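Local coordinates for protein pentafunctional AROM polypeptide (PDB 5SWV) that probably catalyses two steps of the shikimate pathway, dehydration of 3-dehydroquinate and reduction of 3-dehydroshikimate, within the larger AROM polypeptide, at residues 213-218 / 246-251; 32-37 / 275-280; 184-189 / 198-203. All coordinates share one frame; numbering follows the deposited sequence.

Contact 1 (213-218 / 246-251); sequences LNKFMT and IGEILP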
loop_
_atom_site.group_PDB
_atom_site.type_symbol
_atom_site.label_atom_id
_atom_site.label_comp_id
_atom_site.label_asym_id
_atom_site.label_seq_id
_atom_site.Cartn_x
_atom_site.Cartn_y
_atom_site.Cartn_z
ATOM N N LEU A 213 -21.577 -3.269 6.313
ATOM C CA LEU A 213 -21.603 -4.743 6.192
ATOM C C LEU A 213 -21.028 -5.323 4.890
ATOM O O LEU A 213 -20.693 -6.518 4.839
ATOM C CB LEU A 213 -23.041 -5.265 6.348
ATOM C CG LEU A 213 -23.743 -4.963 7.675
ATOM C CD1 LEU A 213 -25.163 -5.524 7.671
ATOM C CD2 LEU A 213 -22.946 -5.494 8.854
ATOM N N ASN A 214 -20.943 -4.513 3.837
ATOM C CA ASN A 214 -20.322 -4.953 2.593
ATOM C C ASN A 214 -18.797 -5.059 2.729
ATOM O O ASN A 214 -18.096 -4.056 2.766
ATOM C CB ASN A 214 -20.688 -4.002 1.468
ATOM C CG ASN A 214 -20.053 -4.403 0.155
ATOM O OD1 ASN A 214 -20.471 -5.355 -0.467
ATOM N ND2 ASN A 214 -19.022 -3.685 -0.257
ATOM N N LYS A 215 -18.283 -6.277 2.805
ATOM C CA LYS A 215 -16.858 -6.481 3.129
ATOM C C LYS A 215 -15.969 -6.321 1.924
ATOM O O LYS A 215 -14.900 -5.755 2.033
ATOM C CB LYS A 215 -16.646 -7.835 3.802
ATOM C CG LYS A 215 -17.322 -7.854 5.169
ATOM C CD LYS A 215 -17.151 -9.152 5.942
ATOM C CE LYS A 215 -17.700 -10.334 5.156
ATOM N NZ LYS A 215 -18.242 -11.377 6.063
ATOM N N PHE A 216 -16.446 -6.779 0.777
ATOM C CA PHE A 216 -15.668 -6.793 -0.449
ATOM C C PHE A 216 -15.777 -5.501 -1.259
ATOM O O PHE A 216 -16.835 -5.189 -1.802
ATOM C CB PHE A 216 -16.110 -7.972 -1.310
ATOM C CG PHE A 216 -15.328 -8.113 -2.566
ATOM C CD1 PHE A 216 -14.033 -8.611 -2.529
ATOM C CD2 PHE A 216 -15.873 -7.728 -3.787
ATOM C CE1 PHE A 216 -13.285 -8.739 -3.697
ATOM C CE2 PHE A 216 -15.134 -7.848 -4.959
ATOM C CZ PHE A 216 -13.835 -8.352 -4.915
ATOM N N MET A 217 -14.656 -4.774 -1.346
ATOM C CA MET A 217 -14.492 -3.562 -2.193
ATOM C C MET A 217 -15.566 -2.500 -1.976
ATOM O O MET A 217 -16.284 -2.130 -2.906
ATOM C CB MET A 217 -14.401 -3.931 -3.683
ATOM C CG MET A 217 -13.186 -4.771 -4.040
ATOM S SD MET A 217 -13.121 -5.163 -5.813
ATOM C CE MET A 217 -12.593 -3.579 -6.471
ATOM N N THR A 218 -15.659 -2.015 -0.741
ATOM C CA THR A 218 -16.565 -0.916 -0.403
ATOM C C THR A 218 -15.948 0.395 -0.862
ATOM O O THR A 218 -14.753 0.610 -0.663
ATOM C CB THR A 218 -16.823 -0.829 1.118
ATOM O OG1 THR A 218 -17.423 -2.044 1.568
ATOM C CG2 THR A 218 -17.755 0.312 1.449
ATOM N N ILE A 246 -20.567 -1.740 15.717
ATOM C CA ILE A 246 -21.546 -2.818 15.497
ATOM C C ILE A 246 -21.057 -4.213 15.866
ATOM O O ILE A 246 -21.836 -5.149 15.794
ATOM C CB ILE A 246 -22.135 -2.837 14.068
ATOM C CG1 ILE A 246 -21.112 -3.278 13.021
ATOM C CG2 ILE A 246 -22.717 -1.475 13.715
ATOM C CD1 ILE A 246 -21.760 -3.675 11.718
ATOM N N GLY A 247 -19.791 -4.352 16.248
ATOM C CA GLY A 247 -19.211 -5.653 16.589
ATOM C C GLY A 247 -18.551 -6.472 15.475
ATOM O O GLY A 247 -18.244 -7.643 15.690
ATOM N N GLU A 248 -18.314 -5.872 14.308
ATOM C CA GLU A 248 -17.627 -6.550 13.201
ATOM C C GLU A 248 -16.124 -6.631 13.433
ATOM O O GLU A 248 -15.565 -7.699 13.312
ATOM C CB GLU A 248 -17.897 -5.864 11.861
ATOM C CG GLU A 248 -19.236 -6.225 11.217
ATOM C CD GLU A 248 -19.264 -7.622 10.586
ATOM O OE1 GLU A 248 -18.743 -7.790 9.451
ATOM O OE2 GLU A 248 -19.838 -8.544 11.222
ATOM N N ILE A 249 -15.481 -5.510 13.753
ATOM C CA ILE A 249 -14.055 -5.483 14.129
ATOM C C ILE A 249 -13.906 -5.452 15.640
ATOM O O ILE A 249 -14.361 -4.502 16.282
ATOM C CB ILE A 249 -13.356 -4.233 13.569
ATOM C CG1 ILE A 249 -13.228 -4.359 12.057
ATOM C CG2 ILE A 249 -11.976 -4.035 14.190
ATOM C CD1 ILE A 249 -12.863 -3.067 11.357
ATOM N N LEU A 250 -13.245 -6.462 16.201
ATOM C CA LEU A 250 -13.020 -6.548 17.651
ATOM C C LEU A 250 -11.676 -5.918 18.073
ATOM O O LEU A 250 -10.721 -5.931 17.299
ATOM C CB LEU A 250 -13.098 -8.004 18.150
ATOM C CG LEU A 250 -14.404 -8.810 17.990
ATOM C CD1 LEU A 250 -14.356 -10.098 18.815
ATOM C CD2 LEU A 250 -15.649 -8.015 18.369
ATOM N N PRO A 251 -11.617 -5.357 19.300
ATOM C CA PRO A 251 -10.383 -4.827 19.878
ATOM C C PRO A 251 -9.321 -5.865 20.058
ATOM O O PRO A 251 -9.613 -6.977 20.481
ATOM C CB PRO A 251 -10.814 -4.335 21.262
ATOM C CG PRO A 251 -12.248 -4.026 21.120
ATOM C CD PRO A 251 -12.794 -4.996 20.120
#
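Leu-213 and Ile-246 supply the apolar part of this surface contact, methyl against methyl, with Leu-213 CD2 3.6 Å from Ile-246 CD1. Ile-246 CG1 stands between the backbone N and the carbonyl carbon (chi1 70°), and from there CD1 extends toward the end of helix 208-213. The same Leu-213 methyl also skirts the aliphatic part of Glu-248, its CD2 lying 4.5 Å from Glu-248 CG. The charged part is looser. Lys-215 and Glu-248 approach at about a right angle, and it is the methylene CD of Lys-215 that comes nearest, 4.1 Å from Glu-248 OE1. Lys-215 NZ stays 5.0 Å from Glu-248 OE1, so any attraction between the opposite charges is probably modest; the salt-bridge partner of Glu-248 OE1 is Arg-11. A third group of interactions shapes the backbone on each side. Asn-214 ND2 donates to Phe-216 O at 3.1 Å, from well above the carbonyl plane, and probably helps to hold the bend that leads into strand 218-220. In the other segment, Gly-247, with positive phi, ends helix 236-245 in a Schellman motif. The contact thus sets the helix-to-strand loop before the eighth barrel strand of a type I dehydroquinase beside the linker that runs into the shikimate dehydrogenase fold.

Contact 2 (32-37 / 275-280); sequences VTVGCD and ELLGLP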
loop_
_atom_site.group_PDB
_atom_site.type_symbol
_atom_site.label_atom_id
_atom_site.label_comp_id
_atom_site.label_asym_id
_atom_site.label_seq_id
_atom_site.Cartn_x
_atom_site.Cartn_y
_atom_site.Cartn_z
ATOM N N VAL A 32 -4.771 10.833 1.397
ATOM C CA VAL A 32 -6.138 10.468 0.986
ATOM C C VAL A 32 -6.309 9.011 0.597
ATOM O O VAL A 32 -7.432 8.555 0.487
ATOM C CB VAL A 32 -6.678 11.328 -0.177
ATOM C CG1 VAL A 32 -6.525 12.803 0.136
ATOM C CG2 VAL A 32 -6.004 10.997 -1.493
ATOM N N THR A 33 -5.215 8.296 0.356
ATOM C CA THR A 33 -5.287 6.876 -0.024
ATOM C C THR A 33 -5.134 5.909 1.151
ATOM O O THR A 33 -5.344 4.706 0.985
ATOM C CB THR A 33 -4.248 6.510 -1.106
ATOM O OG1 THR A 33 -2.933 6.814 -0.642
ATOM C CG2 THR A 33 -4.523 7.290 -2.371
ATOM N N VAL A 34 -4.747 6.431 2.313
ATOM C CA VAL A 34 -4.738 5.686 3.575
ATOM C C VAL A 34 -5.911 4.707 3.671
ATOM O O VAL A 34 -7.066 5.090 3.455
ATOM C CB VAL A 34 -4.760 6.690 4.756
ATOM C CG1 VAL A 34 -5.386 6.118 6.023
ATOM C CG2 VAL A 34 -3.338 7.195 5.027
ATOM N N GLY A 35 -5.593 3.445 3.966
ATOM C CA GLY A 35 -6.581 2.401 4.209
ATOM C C GLY A 35 -7.249 1.794 2.999
ATOM O O GLY A 35 -8.100 0.915 3.148
ATOM N N CYS A 36 -6.864 2.238 1.804
ATOM C CA CYS A 36 -7.490 1.799 0.559
ATOM C C CYS A 36 -6.647 0.769 -0.157
ATOM O O CYS A 36 -5.421 0.847 -0.168
ATOM C CB CYS A 36 -7.711 2.986 -0.359
ATOM S SG CYS A 36 -8.718 4.264 0.416
ATOM N N ASP A 37 -7.320 -0.198 -0.757
ATOM C CA ASP A 37 -6.658 -1.234 -1.546
ATOM C C ASP A 37 -6.580 -0.866 -3.029
ATOM O O ASP A 37 -5.857 -1.520 -3.776
ATOM C CB ASP A 37 -7.382 -2.567 -1.365
ATOM C CG ASP A 37 -7.482 -2.975 0.094
ATOM O OD1 ASP A 37 -6.512 -3.566 0.606
ATOM O OD2 ASP A 37 -8.521 -2.693 0.740
ATOM N N GLU A 275 -5.709 5.727 15.964
ATOM C CA GLU A 275 -6.473 6.948 16.135
ATOM C C GLU A 275 -6.827 7.574 14.801
ATOM O O GLU A 275 -7.945 7.995 14.613
ATOM C CB GLU A 275 -5.656 7.926 16.957
ATOM C CG GLU A 275 -6.454 9.061 17.555
ATOM C CD GLU A 275 -5.592 10.280 17.889
ATOM O OE1 GLU A 275 -4.335 10.167 17.972
ATOM O OE2 GLU A 275 -6.195 11.370 18.067
ATOM N N LEU A 276 -5.872 7.622 13.880
ATOM C CA LEU A 276 -6.103 8.128 12.520
ATOM C C LEU A 276 -6.961 7.226 11.633
ATOM O O LEU A 276 -7.508 7.691 10.658
ATOM C CB LEU A 276 -4.770 8.393 11.817
ATOM C CG LEU A 276 -3.900 9.504 12.447
ATOM C CD1 LEU A 276 -2.436 9.367 12.031
ATOM C CD2 LEU A 276 -4.427 10.892 12.097
ATOM N N LEU A 277 -7.084 5.950 11.965
ATOM C CA LEU A 277 -7.872 5.010 11.166
ATOM C C LEU A 277 -9.152 4.505 11.824
ATOM O O LEU A 277 -9.864 3.680 11.229
ATOM C CB LEU A 277 -6.981 3.833 10.775
ATOM C CG LEU A 277 -6.172 4.211 9.540
ATOM C CD1 LEU A 277 -4.706 3.960 9.755
ATOM C CD2 LEU A 277 -6.712 3.469 8.332
ATOM N N GLY A 278 -9.462 5.016 13.018
ATOM C CA GLY A 278 -10.719 4.708 13.691
ATOM C C GLY A 278 -10.743 3.320 14.288
ATOM O O GLY A 278 -11.813 2.718 14.405
ATOM N N LEU A 279 -9.570 2.823 14.682
ATOM C CA LEU A 279 -9.430 1.482 15.221
ATOM C C LEU A 279 -9.346 1.509 16.753
ATOM O O LEU A 279 -8.853 2.472 17.325
ATOM C CB LEU A 279 -8.181 0.804 14.628
ATOM C CG LEU A 279 -8.210 0.449 13.136
ATOM C CD1 LEU A 279 -6.930 -0.283 12.774
ATOM C CD2 LEU A 279 -9.408 -0.423 12.779
ATOM N N PRO A 280 -9.790 0.434 17.424
ATOM C CA PRO A 280 -9.898 0.432 18.882
ATOM C C PRO A 280 -8.767 -0.298 19.582
ATOM O O PRO A 280 -8.956 -0.754 20.700
ATOM C CB PRO A 280 -11.177 -0.373 19.090
ATOM C CG PRO A 280 -11.065 -1.446 18.042
ATOM C CD PRO A 280 -10.292 -0.845 16.874
#
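Val-34 and Leu-277 point their side chains at each other where a type II beta turn, Thr-33 to Cys-36, of the dehydroquinase barrel meets the C-terminal part of helix 266-277 in the substrate-binding part of the shikimate dehydrogenase. The two side chains meet at a slant rather than head-on. Val-34 leads with CG1, set opposite the backbone N by chi1 of 153°, and this methyl lies 3.8 Å from Leu-277 CD2 and 4.1 Å from Leu-277 CG, so it rests against the branch point as well as one tip. Leu-277 CD2 in turn bridges the valine and the next residue of the turn, coming within 4.3 Å of Gly-35 CA. Gly-35 has positive phi, as is usual at the third position of a type II turn, and its lack of a side chain lets the two backbones approach, with Gly-35 CA 7.5 Å from Leu-277 CA. Neighbouring parts of the chain add to the apolar surroundings: Pro-521 lies on Val-34, while Val-236, Phe-512 and Ala-520 border Leu-277. Polar backbone atoms find partners beside this buried patch, Gly-35 N with Thr-519 OG1 and Leu-277 O with Asn-240 ND2. The turn itself is closed by Cys-36 N, which donates to Thr-33 O at 3.0 Å.

Contact 3 (184-189 / 198-203); sequences EEFRTR and LILFNM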
loop_
_atom_site.group_PDB
_atom_site.type_symbol
_atom_site.label_atom_id
_atom_site.label_comp_id
_atom_site.label_asym_id
_atom_site.label_seq_id
_atom_site.Cartn_x
_atom_site.Cartn_y
_atom_site.Cartn_z
ATOM N N GLU A 184 -29.114 -8.028 2.984
ATOM C CA GLU A 184 -28.291 -9.116 3.539
ATOM C C GLU A 184 -28.865 -10.513 3.274
ATOM O O GLU A 184 -28.113 -11.434 2.974
ATOM C CB GLU A 184 -28.051 -8.946 5.045
ATOM C CG GLU A 184 -27.256 -7.709 5.470
ATOM C CD GLU A 184 -25.959 -7.489 4.706
ATOM O OE1 GLU A 184 -25.168 -8.452 4.559
ATOM O OE2 GLU A 184 -25.739 -6.330 4.258
ATOM N N GLU A 185 -30.180 -10.668 3.390
ATOM C CA GLU A 185 -30.859 -11.900 2.942
ATOM C C GLU A 185 -30.498 -12.216 1.503
ATOM O O GLU A 185 -30.093 -13.339 1.191
ATOM C CB GLU A 185 -32.376 -11.775 3.051
ATOM C CG GLU A 185 -32.906 -12.168 4.412
ATOM C CD GLU A 185 -34.159 -11.395 4.839
ATOM O OE1 GLU A 185 -34.927 -10.874 3.978
ATOM O OE2 GLU A 185 -34.380 -11.316 6.071
ATOM N N PHE A 186 -30.644 -11.206 0.647
ATOM C CA PHE A 186 -30.290 -11.319 -0.753
ATOM C C PHE A 186 -28.813 -11.705 -0.920
ATOM O O PHE A 186 -28.507 -12.643 -1.636
ATOM C CB PHE A 186 -30.617 -10.017 -1.503
ATOM C CG PHE A 186 -30.248 -10.050 -2.966
ATOM C CD1 PHE A 186 -31.138 -10.553 -3.910
ATOM C CD2 PHE A 186 -29.004 -9.600 -3.397
ATOM C CE1 PHE A 186 -30.799 -10.600 -5.254
ATOM C CE2 PHE A 186 -28.656 -9.652 -4.740
ATOM C CZ PHE A 186 -29.556 -10.152 -5.669
ATOM N N ARG A 187 -27.912 -11.006 -0.236
ATOM C CA ARG A 187 -26.502 -11.334 -0.295
ATOM C C ARG A 187 -26.272 -12.811 -0.015
ATOM O O ARG A 187 -25.501 -13.451 -0.729
ATOM C CB ARG A 187 -25.683 -10.476 0.670
ATOM C CG ARG A 187 -24.298 -11.031 0.961
ATOM C CD ARG A 187 -23.219 -9.991 1.156
ATOM N NE ARG A 187 -23.660 -8.734 1.763
ATOM C CZ ARG A 187 -23.214 -7.512 1.426
ATOM N NH1 ARG A 187 -22.318 -7.332 0.461
ATOM N NH2 ARG A 187 -23.681 -6.436 2.056
ATOM N N THR A 188 -26.931 -13.351 1.013
ATOM C CA THR A 188 -26.710 -14.757 1.390
ATOM C C THR A 188 -27.167 -15.690 0.254
ATOM O O THR A 188 -26.428 -16.596 -0.122
ATOM C CB THR A 188 -27.372 -15.133 2.744
ATOM O OG1 THR A 188 -26.834 -14.323 3.788
ATOM C CG2 THR A 188 -27.093 -16.573 3.109
ATOM N N ARG A 189 -28.348 -15.429 -0.310
ATOM C CA ARG A 189 -28.944 -16.296 -1.340
ATOM C C ARG A 189 -28.158 -16.357 -2.660
ATOM O O ARG A 189 -27.951 -17.439 -3.215
ATOM C CB ARG A 189 -30.384 -15.858 -1.659
ATOM C CG ARG A 189 -31.385 -16.017 -0.528
ATOM C CD ARG A 189 -32.821 -16.073 -1.047
ATOM N NE ARG A 189 -33.208 -14.916 -1.883
ATOM C CZ ARG A 189 -33.647 -13.723 -1.440
ATOM N NH1 ARG A 189 -33.762 -13.456 -0.132
ATOM N NH2 ARG A 189 -33.965 -12.772 -2.324
ATOM N N LEU A 198 -18.974 -10.179 -5.422
ATOM C CA LEU A 198 -20.089 -9.237 -5.410
ATOM C C LEU A 198 -19.869 -8.022 -4.495
ATOM O O LEU A 198 -19.643 -8.178 -3.304
ATOM C CB LEU A 198 -21.354 -9.979 -4.981
ATOM C CG LEU A 198 -22.674 -9.196 -4.980
ATOM C CD1 LEU A 198 -23.217 -8.994 -6.388
ATOM C CD2 LEU A 198 -23.703 -9.904 -4.117
ATOM N N ILE A 199 -19.958 -6.819 -5.069
ATOM C CA ILE A 199 -20.085 -5.569 -4.308
ATOM C C ILE A 199 -21.578 -5.250 -4.233
ATOM O O ILE A 199 -22.246 -5.172 -5.252
ATOM C CB ILE A 199 -19.362 -4.388 -4.989
ATOM C CG1 ILE A 199 -17.921 -4.748 -5.352
ATOM C CG2 ILE A 199 -19.355 -3.164 -4.081
ATOM C CD1 ILE A 199 -17.229 -3.690 -6.188
ATOM N N LEU A 200 -22.084 -5.030 -3.029
ATOM C CA LEU A 200 -23.517 -4.927 -2.801
ATOM C C LEU A 200 -23.840 -4.072 -1.586
ATOM O O LEU A 200 -23.425 -4.382 -0.482
ATOM C CB LEU A 200 -24.072 -6.326 -2.618
ATOM C CG LEU A 200 -25.560 -6.496 -2.314
ATOM C CD1 LEU A 200 -26.388 -6.048 -3.507
ATOM C CD2 LEU A 200 -25.868 -7.945 -1.943
ATOM N N PHE A 201 -24.582 -2.994 -1.807
ATOM C CA PHE A 201 -25.000 -2.078 -0.742
ATOM C C PHE A 201 -26.094 -1.144 -1.228
ATOM O O PHE A 201 -26.470 -1.176 -2.391
ATOM C CB PHE A 201 -23.819 -1.256 -0.222
ATOM C CG PHE A 201 -23.160 -0.403 -1.257
ATOM C CD1 PHE A 201 -22.185 -0.933 -2.102
ATOM C CD2 PHE A 201 -23.465 0.947 -1.367
ATOM C CE1 PHE A 201 -21.551 -0.137 -3.051
ATOM C CE2 PHE A 201 -22.823 1.752 -2.309
ATOM C CZ PHE A 201 -21.878 1.203 -3.159
ATOM N N ASN A 202 -26.616 -0.343 -0.304
ATOM C CA ASN A 202 -27.579 0.693 -0.602
ATOM C C ASN A 202 -26.931 2.027 -0.331
ATOM O O ASN A 202 -26.341 2.235 0.741
ATOM C CB ASN A 202 -28.812 0.568 0.277
ATOM C CG ASN A 202 -29.570 -0.728 0.043
ATOM O OD1 ASN A 202 -29.860 -1.091 -1.094
ATOM N ND2 ASN A 202 -29.903 -1.426 1.120
ATOM N N MET A 203 -27.029 2.923 -1.309
ATOM C CA MET A 203 -26.678 4.312 -1.087
ATOM C C MET A 203 -27.828 5.019 -0.366
ATOM O O MET A 203 -28.889 4.425 -0.137
ATOM C CB MET A 203 -26.271 4.989 -2.394
ATOM C CG MET A 203 -27.351 5.162 -3.457
ATOM S SD MET A 203 -26.764 5.852 -5.034
ATOM C CE MET A 203 -25.181 5.066 -5.276
#
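Arg-187 and Leu-200 both start with CG set opposite the backbone N, chi1 163° and 178°, and from there run past each other in opposite directions between helix 177-193 and strand 198-203. Bends at chi2 and chi3 then bring the arginine head round to the strand backbone. Leu-200 CD2 is the apolar pivot, touching Arg-187 CB at 3.6 Å and sitting over one guanidinium face, displaced toward its rim. Leu-200 CD2 also meets Phe-186 CD2 at 3.8 Å, at the ring edge in the ring plane. Phe-186 packs further against Trp-148, and Leu-183 of the same helix adds to the cover of Leu-200. This is the inward face of the helix in a beta-alpha-beta unit, joining strands 167-173 and 198-203 of the TIM barrel. Glu-184, nearly one helical turn back, is gripped side-on: Arg-187 NE donates to Glu-184 OE1 at 3.2 Å and Arg-187 NH2 to Glu-184 OE2 at 3.0 Å, both on the syn side, OE1 from further out of the carboxylate plane. Arg-187 NH1 and NH2 each make a weak 3.3 Å bond to Leu-200 O; the firmer partner of NH1 is Asn-214 OD1. The two-point salt bridge should fix the guanidinium's rotation and offset its charge, while the bond to Asn-214 probably helps to keep the head beside the strand.

From the N terminus, the turn at 32-37 comes first, but its partner at 275-280 lies 238 residues later, so contact 2 closes a long loop in which the other two contacts are nested, and joins the dehydroquinase barrel to the substrate-binding part of the shikimate dehydrogenase. Inside that loop contact 3 closes first, within one beta-alpha-beta unit of the barrel. Contact 1 follows it in series, joining the end of the barrel to the linker before strand 253-257. Contacts 1 and 3 meet at Asn-214, whose OD1 also takes a bond from Leu-200 N; contacts 1 and 2 touch where Pro-251 packs on Pro-280. Contacts 2 and 3 stay apart, about 11 Å between nearest atoms.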